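Side-chain contact in trehalose-6-phosphate phosphatase (Neosartorya fumigata, PDB 5DXL), which belongs to the haloacid dehalogenase (HAD) superfamily as a member of the trehalose-phosphatase family: residues A[70-74]-A[75-79]. Sequence-based numbering, arbitrary orientation.
Sequences QAFLD and EWMGH
Ala71 O is gripped twice. Glu75 N donates to it over 3.0 Å, from above the carbonyl plane. A water adds a weak bond to Ala71 O and a firmer one, 2.7 Å, to Glu75 OE1, so it bridges the two residues along the exposed flank of the helix. The Glu75 chain bends at chi2 (142°), and its OE1 meets this water. The next two helix bonds run from Trp76 N to Phe72 O and from Met77 N to Leu73 O. Gly78 N gives a weak, bent bond to Asp74 O. Helix 70-77 is the crossover of the beta-alpha-beta unit between strands 60-65 and 84-87, in the mixed sheet of the HAD-type core.

Phe72 and Trp76 meet one turn apart. Trp76 CD1 lies over one face of the Phe72 ring, toward its rim, 3.9 Å from Phe72 CE2. The two ring planes are inclined at 44°. Ile42 touches both side chains, and Arg68 makes a cation-pi contact with Phe72.

On the buried side, selenomethionine Met77 turns at chi3 (-97°). This places its CE 3.7 Å from Leu73 CD2 and obliquely beside Phe72 CE1. Leu48 and Leu51 of helix 45-56 pack on Met77. Asp74 OD1 rests 3.4 Å from Gly78 CA, while the Asp74 side chain also touches Trp101 and Arg94.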
loop_
_atom_site.group_PDB
_atom_site.type_symbol
_atom_site.label_atom_id
_atom_site.label_comp_id
_atom_site.label_asym_id
_atom_site.label_seq_id
_atom_site.Cartn_x
_atom_site.Cartn_y
_atom_site.Cartn_z
ATOM N N GLN A 70 -6.043 -6.424 10.038
ATOM C CA GLN A 70 -4.995 -6.536 11.043
ATOM C C GLN A 70 -4.878 -7.974 11.539
ATOM O O GLN A 70 -3.779 -8.523 11.648
ATOM C CB GLN A 70 -5.296 -5.583 12.205
ATOM C CG GLN A 70 -4.395 -5.702 13.412
ATOM C CD GLN A 70 -4.916 -4.878 14.574
ATOM O OE1 GLN A 70 -6.063 -4.423 14.559
ATOM N NE2 GLN A 70 -4.084 -4.685 15.587
ATOM N N ALA A 71 -6.017 -8.598 11.814
ATOM C CA ALA A 71 -6.004 -9.949 12.364
ATOM C C ALA A 71 -5.405 -10.966 11.393
ATOM O O ALA A 71 -4.764 -11.941 11.821
ATOM C CB ALA A 71 -7.417 -10.364 12.770
ATOM N N PHE A 72 -5.577 -10.732 10.094
ATOM C CA PHE A 72 -5.035 -11.623 9.077
ATOM C C PHE A 72 -3.519 -11.510 9.015
ATOM O O PHE A 72 -2.807 -12.522 9.042
ATOM C CB PHE A 72 -5.636 -11.318 7.701
ATOM C CG PHE A 72 -5.110 -12.202 6.601
ATOM C CD1 PHE A 72 -3.984 -11.838 5.874
ATOM C CD2 PHE A 72 -5.750 -13.396 6.289
ATOM C CE1 PHE A 72 -3.502 -12.654 4.864
ATOM C CE2 PHE A 72 -5.277 -14.211 5.274
ATOM C CZ PHE A 72 -4.150 -13.838 4.560
ATOM N N LEU A 73 -3.015 -10.283 8.926
ATOM C CA LEU A 73 -1.569 -10.094 8.832
ATOM C C LEU A 73 -0.904 -10.612 10.098
ATOM O O LEU A 73 0.129 -11.269 10.033
ATOM C CB LEU A 73 -1.196 -8.621 8.623
ATOM C CG LEU A 73 -1.595 -7.996 7.285
ATOM C CD1 LEU A 73 -0.982 -6.608 7.196
ATOM C CD2 LEU A 73 -1.182 -8.863 6.099
ATOM N N ASP A 74 -1.495 -10.313 11.248
ATOM C CA ASP A 74 -0.861 -10.748 12.491
ATOM C C ASP A 74 -0.866 -12.260 12.609
ATOM O O ASP A 74 0.137 -12.858 13.021
ATOM C CB ASP A 74 -1.535 -10.132 13.708
ATOM C CG ASP A 74 -0.629 -10.157 14.928
ATOM O OD1 ASP A 74 0.613 -10.237 14.754
ATOM O OD2 ASP A 74 -1.147 -10.123 16.047
ATOM N N GLU A 75 -1.971 -12.892 12.230
ATOM C CA GLU A 75 -2.051 -14.342 12.379
ATOM C C GLU A 75 -1.043 -15.087 11.503
ATOM O O GLU A 75 -0.422 -16.067 11.938
ATOM C CB GLU A 75 -3.463 -14.835 12.062
ATOM C CG GLU A 75 -3.520 -16.351 11.959
ATOM C CD GLU A 75 -4.774 -16.924 12.531
ATOM O OE1 GLU A 75 -5.844 -16.336 12.247
ATOM O OE2 GLU A 75 -4.691 -17.962 13.240
ATOM N N TRP A 76 -0.863 -14.620 10.272
ATOM C CA TRP A 76 -0.116 -15.396 9.297
ATOM C C TRP A 76 1.305 -14.920 9.061
ATOM O O TRP A 76 2.140 -15.698 8.618
ATOM C CB TRP A 76 -0.890 -15.432 7.971
ATOM C CG TRP A 76 -2.111 -16.266 8.135
ATOM C CD1 TRP A 76 -3.392 -15.827 8.324
ATOM C CD2 TRP A 76 -2.158 -17.691 8.217
ATOM N NE1 TRP A 76 -4.239 -16.902 8.489
ATOM C CE2 TRP A 76 -3.502 -18.056 8.426
ATOM C CE3 TRP A 76 -1.193 -18.697 8.113
ATOM C CZ2 TRP A 76 -3.904 -19.384 8.535
ATOM C CZ3 TRP A 76 -1.594 -20.010 8.223
ATOM C CH2 TRP A 76 -2.938 -20.341 8.432
HETATM N N MSE A 77 1.570 -13.658 9.375
HETATM C CA MSE A 77 2.898 -13.072 9.202
HETATM C C MSE A 77 3.464 -12.440 10.475
HETATM O O MSE A 77 4.643 -12.084 10.525
HETATM C CB MSE A 77 2.840 -12.034 8.070
HETATM C CG MSE A 77 2.845 -12.719 6.733
HETATM SE SE MSE A 77 2.434 -11.539 5.227
HETATM C CE MSE A 77 0.528 -11.903 5.020
ATOM N N GLY A 78 2.632 -12.302 11.504
ATOM C CA GLY A 78 3.021 -11.575 12.699
ATOM C C GLY A 78 4.079 -12.270 13.544
ATOM O O GLY A 78 4.693 -11.646 14.407
ATOM N N HIS A 79 4.286 -13.559 13.283
ATOM C CA HIS A 79 5.298 -14.329 13.998
ATOM C C HIS A 79 6.714 -13.976 13.545
ATOM O O HIS A 79 7.692 -14.434 14.149
ATOM C CB HIS A 79 5.066 -15.819 13.791
ATOM C CG HIS A 79 5.257 -16.243 12.371
ATOM N ND1 HIS A 79 4.360 -15.921 11.376
ATOM C CD2 HIS A 79 6.269 -16.909 11.769
ATOM C CE1 HIS A 79 4.793 -16.407 10.224
ATOM N NE2 HIS A 79 5.953 -17.004 10.436
HETATM O O HOH W 1 -6.820 -14.351 10.629
#